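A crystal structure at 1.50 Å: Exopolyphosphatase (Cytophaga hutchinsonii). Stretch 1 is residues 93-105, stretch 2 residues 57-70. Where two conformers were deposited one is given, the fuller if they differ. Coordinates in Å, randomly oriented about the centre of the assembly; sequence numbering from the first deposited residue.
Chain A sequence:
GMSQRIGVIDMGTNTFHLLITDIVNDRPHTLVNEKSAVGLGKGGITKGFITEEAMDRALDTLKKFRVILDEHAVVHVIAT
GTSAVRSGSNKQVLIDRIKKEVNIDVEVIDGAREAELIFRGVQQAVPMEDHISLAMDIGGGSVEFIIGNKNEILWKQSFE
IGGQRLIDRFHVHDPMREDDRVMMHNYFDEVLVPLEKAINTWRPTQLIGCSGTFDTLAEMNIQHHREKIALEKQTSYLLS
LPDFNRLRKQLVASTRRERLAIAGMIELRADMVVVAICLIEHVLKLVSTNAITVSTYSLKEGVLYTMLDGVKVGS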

# COMPACT_ATOMS: atom_id res chain seq x y z
N VAL A 93 10.36 21.17 2.94
CA VAL A 93 9.37 22.24 2.95
C VAL A 93 8.05 21.71 3.52
O VAL A 93 7.43 22.34 4.39
CB VAL A 93 9.12 22.79 1.51
CG1 VAL A 93 7.92 23.73 1.47
CG2 VAL A 93 10.41 23.50 0.97
N LEU A 94 7.60 20.57 3.00
CA LEU A 94 6.36 19.92 3.47
C LEU A 94 6.45 19.54 4.96
O LEU A 94 5.51 19.81 5.72
CB LEU A 94 6.00 18.72 2.61
CG LEU A 94 4.74 17.94 3.05
CD1 LEU A 94 3.53 18.89 3.09
CD2 LEU A 94 4.48 16.71 2.09
N ILE A 95 7.56 18.93 5.37
CA ILE A 95 7.75 18.50 6.74
C ILE A 95 7.69 19.69 7.69
O ILE A 95 7.03 19.64 8.71
CB ILE A 95 9.08 17.74 6.85
CG1 ILE A 95 8.97 16.40 6.11
CG2 ILE A 95 9.48 17.48 8.33
CD1 ILE A 95 10.29 15.67 5.97
N ASP A 96 8.32 20.79 7.31
CA ASP A 96 8.36 21.97 8.18
C ASP A 96 6.97 22.64 8.25
O ASP A 96 6.55 23.13 9.30
CB ASP A 96 9.40 22.96 7.71
CG ASP A 96 10.83 22.49 7.97
OD1 ASP A 96 11.04 21.42 8.61
OD2 ASP A 96 11.75 23.18 7.50
N ARG A 97 6.26 22.66 7.11
CA ARG A 97 4.89 23.21 7.09
C ARG A 97 3.98 22.38 8.00
O ARG A 97 3.16 22.94 8.73
CB ARG A 97 4.33 23.34 5.67
CG ARG A 97 5.01 24.40 4.81
CD ARG A 97 4.43 24.46 3.40
NE ARG A 97 5.14 25.36 2.48
CZ ARG A 97 4.87 25.47 1.17
NH1 ARG A 97 3.91 24.77 0.63
NH2 ARG A 97 5.58 26.28 0.42
N ILE A 98 4.12 21.06 7.97
CA ILE A 98 3.33 20.19 8.83
C ILE A 98 3.61 20.46 10.32
O ILE A 98 2.71 20.52 11.15
CB ILE A 98 3.53 18.68 8.48
CG1 ILE A 98 2.97 18.43 7.08
CG2 ILE A 98 2.88 17.78 9.56
CD1 ILE A 98 3.37 17.06 6.45
N LYS A 99 4.88 20.61 10.67
CA LYS A 99 5.25 20.88 12.05
C LYS A 99 4.63 22.21 12.51
O LYS A 99 4.08 22.29 13.61
CB LYS A 99 6.78 20.90 12.20
CG LYS A 99 7.29 21.27 13.56
CD LYS A 99 6.77 20.32 14.63
CE LYS A 99 7.53 20.52 15.96
NZ LYS A 99 7.05 19.53 16.95
N LYS A 100 4.69 23.22 11.66
CA LYS A 100 4.15 24.53 12.00
C LYS A 100 2.64 24.47 12.17
O LYS A 100 2.09 25.03 13.13
CB LYS A 100 4.54 25.55 10.94
CG LYS A 100 3.98 26.98 11.20
CD LYS A 100 4.71 27.99 10.31
CE LYS A 100 3.83 29.17 9.92
NZ LYS A 100 4.35 29.81 8.67
N GLU A 101 1.97 23.80 11.25
CA GLU A 101 0.50 23.85 11.19
C GLU A 101 -0.20 23.00 12.23
O GLU A 101 -1.21 23.44 12.79
CB GLU A 101 0.07 23.40 9.82
CG GLU A 101 -1.32 23.76 9.41
CD GLU A 101 -1.50 25.23 9.05
OE1 GLU A 101 -0.52 25.93 8.69
OE2 GLU A 101 -2.67 25.66 9.13
N VAL A 102 0.29 21.79 12.46
CA VAL A 102 -0.39 20.82 13.32
C VAL A 102 0.51 20.20 14.41
O VAL A 102 0.10 19.34 15.19
CB VAL A 102 -1.08 19.70 12.50
CG1 VAL A 102 -2.20 20.30 11.64
CG2 VAL A 102 -0.07 18.87 11.64
N ASN A 103 1.76 20.66 14.49
CA ASN A 103 2.69 20.18 15.52
C ASN A 103 2.87 18.69 15.53
O ASN A 103 2.91 18.07 16.59
CB ASN A 103 2.28 20.69 16.91
CG ASN A 103 3.45 20.63 17.91
OD1 ASN A 103 4.62 20.73 17.52
ND2 ASN A 103 3.13 20.46 19.19
N ILE A 104 3.01 18.10 14.34
CA ILE A 104 3.29 16.68 14.17
C ILE A 104 4.67 16.63 13.46
O ILE A 104 4.90 17.37 12.50
CB ILE A 104 2.19 16.00 13.36
CG1 ILE A 104 0.89 15.92 14.18
CG2 ILE A 104 2.63 14.58 12.90
CD1 ILE A 104 -0.34 15.53 13.37
N ASP A 105 5.55 15.75 13.94
CA ASP A 105 6.86 15.55 13.30
C ASP A 105 6.79 14.32 12.42
O ASP A 105 6.44 13.23 12.85
CB ASP A 105 8.03 15.46 14.30
CG ASP A 105 8.30 16.81 15.00
OD1 ASP A 105 9.01 17.71 14.45
OD2 ASP A 105 7.77 16.97 16.09
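Stretch 2, residues 57-70: RALDTLKKFRVILD

How does stretch 2 lie on stretch 1? It is helical throughout, residues 57-70, and runs in broadly the same direction as helix 93-102. The axes cross at -35° and approach to 10.2 Å. Leu59 falls opposite Ile98, CA to CA 6.6 Å, and Lys63 opposite Val102, CA to CA 6.4 Å.

Which apolar side chains pack together? Leu59 is a knob in a hole formed by Leu94, Arg97, Ile98 and Glu101; its CD2 lies 3.3 Å from Leu94 CD1 and 3.9 Å from Ile98 CG1. One turn on, Leu62 CD1 meets Ile98 CD1 at 3.3 Å. Val102 lies against the next turn, its CG1 3.8 Å from Arg66 CB. Beyond the helix end, Ile104 extends the apolar contact, with CD1 4.2 Å from Leu69 CD1.

Where do charges meet? Lys63 NZ donates to Glu101 OE2 at 2.7 Å, a salt bridge between two exposed residues beside the apolar packing.

What holds the C-terminal end of helix 93-102? Asn103 leaves helical geometry with positive phi, and Arg66 NH1 donates to the carbonyl Val102 O at 2.8 Å, near the guanidinium plane. The same guanidinium is bound within stretch 2 by Asp70: Arg66 NE reaches Asp70 OD2 at 2.8 Å, and NH2 reaches OD1 at 3.0 Å.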

# COMPACT_ATOMS: atom_id res chain seq x y z
N ARG A 57 -2.93 20.06 -0.50
CA ARG A 57 -3.85 18.94 -0.21
C ARG A 57 -3.38 18.16 1.02
O ARG A 57 -4.19 17.77 1.86
CB ARG A 57 -4.02 18.00 -1.42
CG ARG A 57 -4.74 18.61 -2.60
CD ARG A 57 -5.00 17.60 -3.71
NE ARG A 57 -3.82 17.04 -4.35
CZ ARG A 57 -3.21 17.52 -5.42
NH1 ARG A 57 -3.64 18.64 -6.03
NH2 ARG A 57 -2.18 16.87 -5.94
N ALA A 58 -2.09 17.89 1.09
CA ALA A 58 -1.52 17.16 2.23
C ALA A 58 -1.80 17.89 3.57
O ALA A 58 -2.23 17.27 4.54
CB ALA A 58 0.03 16.90 2.07
N LEU A 59 -1.57 19.20 3.59
CA LEU A 59 -1.83 19.99 4.78
C LEU A 59 -3.31 20.03 5.13
O LEU A 59 -3.67 19.94 6.30
CB LEU A 59 -1.29 21.42 4.68
CG LEU A 59 0.13 21.65 5.16
CD1 LEU A 59 0.17 21.55 6.66
CD2 LEU A 59 1.10 20.67 4.55
N ASP A 60 -4.16 20.15 4.13
CA ASP A 60 -5.61 20.11 4.37
C ASP A 60 -5.97 18.82 5.09
O ASP A 60 -6.63 18.82 6.12
CB ASP A 60 -6.36 20.19 3.05
CG ASP A 60 -7.87 20.14 3.23
OD1 ASP A 60 -8.40 20.96 4.00
OD2 ASP A 60 -8.53 19.29 2.59
N THR A 61 -5.49 17.71 4.57
CA THR A 61 -5.81 16.42 5.14
C THR A 61 -5.23 16.28 6.55
O THR A 61 -5.91 15.78 7.45
CB THR A 61 -5.31 15.29 4.24
OG1 THR A 61 -6.12 15.26 3.06
CG2 THR A 61 -5.39 13.91 4.92
N LEU A 62 -4.00 16.74 6.73
CA LEU A 62 -3.38 16.64 8.04
C LEU A 62 -4.07 17.52 9.11
O LEU A 62 -4.13 17.13 10.28
CB LEU A 62 -1.86 16.83 7.96
CG LEU A 62 -1.16 15.66 7.22
CD1 LEU A 62 0.26 16.01 6.91
CD2 LEU A 62 -1.24 14.35 7.97
N LYS A 63 -4.61 18.68 8.70
CA LYS A 63 -5.38 19.51 9.61
C LYS A 63 -6.62 18.75 10.05
O LYS A 63 -6.98 18.75 11.23
CB LYS A 63 -5.73 20.85 8.97
CG LYS A 63 -4.53 21.80 8.82
CD LYS A 63 -4.89 23.14 8.19
CE LYS A 63 -5.66 24.07 9.15
NZ LYS A 63 -4.83 24.49 10.34
N LYS A 64 -7.29 18.08 9.12
CA LYS A 64 -8.43 17.25 9.47
C LYS A 64 -8.07 16.06 10.36
O LYS A 64 -8.78 15.76 11.33
CB LYS A 64 -9.15 16.80 8.21
CG LYS A 64 -9.83 17.97 7.50
CD LYS A 64 -10.41 17.56 6.14
CE LYS A 64 -10.99 18.78 5.43
NZ LYS A 64 -11.33 18.49 4.02
N PHE A 65 -6.97 15.39 10.07
CA PHE A 65 -6.52 14.29 10.90
C PHE A 65 -6.15 14.77 12.31
O PHE A 65 -6.43 14.09 13.29
CB PHE A 65 -5.30 13.59 10.27
CG PHE A 65 -5.63 12.63 9.12
CD1 PHE A 65 -6.92 12.51 8.55
CD2 PHE A 65 -4.61 11.89 8.54
CE1 PHE A 65 -7.16 11.60 7.50
CE2 PHE A 65 -4.88 10.98 7.49
CZ PHE A 65 -6.12 10.84 6.99
N ARG A 66 -5.53 15.94 12.41
CA ARG A 66 -5.17 16.50 13.71
C ARG A 66 -6.44 16.73 14.55
O ARG A 66 -6.46 16.37 15.75
CB ARG A 66 -4.38 17.79 13.53
CG ARG A 66 -4.11 18.56 14.82
CD ARG A 66 -3.05 17.95 15.71
NE ARG A 66 -3.25 18.29 17.12
CZ ARG A 66 -2.31 18.61 18.02
NH1 ARG A 66 -1.05 18.85 17.69
NH2 ARG A 66 -2.68 18.77 19.28
N VAL A 67 -7.51 17.25 13.94
CA VAL A 67 -8.75 17.39 14.68
C VAL A 67 -9.23 16.05 15.22
O VAL A 67 -9.64 15.94 16.35
CB VAL A 67 -9.89 18.02 13.83
CG1 VAL A 67 -11.22 17.93 14.59
CG2 VAL A 67 -9.56 19.48 13.49
N ILE A 68 -9.21 15.02 14.37
CA ILE A 68 -9.71 13.70 14.79
C ILE A 68 -8.85 13.13 15.92
O ILE A 68 -9.35 12.57 16.89
CB ILE A 68 -9.78 12.72 13.60
CG1 ILE A 68 -10.77 13.19 12.54
CG2 ILE A 68 -10.15 11.32 14.12
CD1 ILE A 68 -10.64 12.55 11.19
N LEU A 69 -7.54 13.30 15.82
CA LEU A 69 -6.63 12.87 16.90
C LEU A 69 -7.00 13.54 18.22
O LEU A 69 -7.07 12.91 19.29
CB LEU A 69 -5.18 13.19 16.51
CG LEU A 69 -4.58 12.29 15.47
CD1 LEU A 69 -3.25 12.93 14.94
CD2 LEU A 69 -4.28 10.89 16.04
N ASP A 70 -7.19 14.85 18.16
CA ASP A 70 -7.54 15.61 19.33
C ASP A 70 -8.90 15.22 19.90
O ASP A 70 -9.09 15.15 21.13
CB ASP A 70 -7.51 17.12 19.02
CG ASP A 70 -6.08 17.64 18.78
OD1 ASP A 70 -5.16 17.07 19.45
OD2 ASP A 70 -5.89 18.55 17.95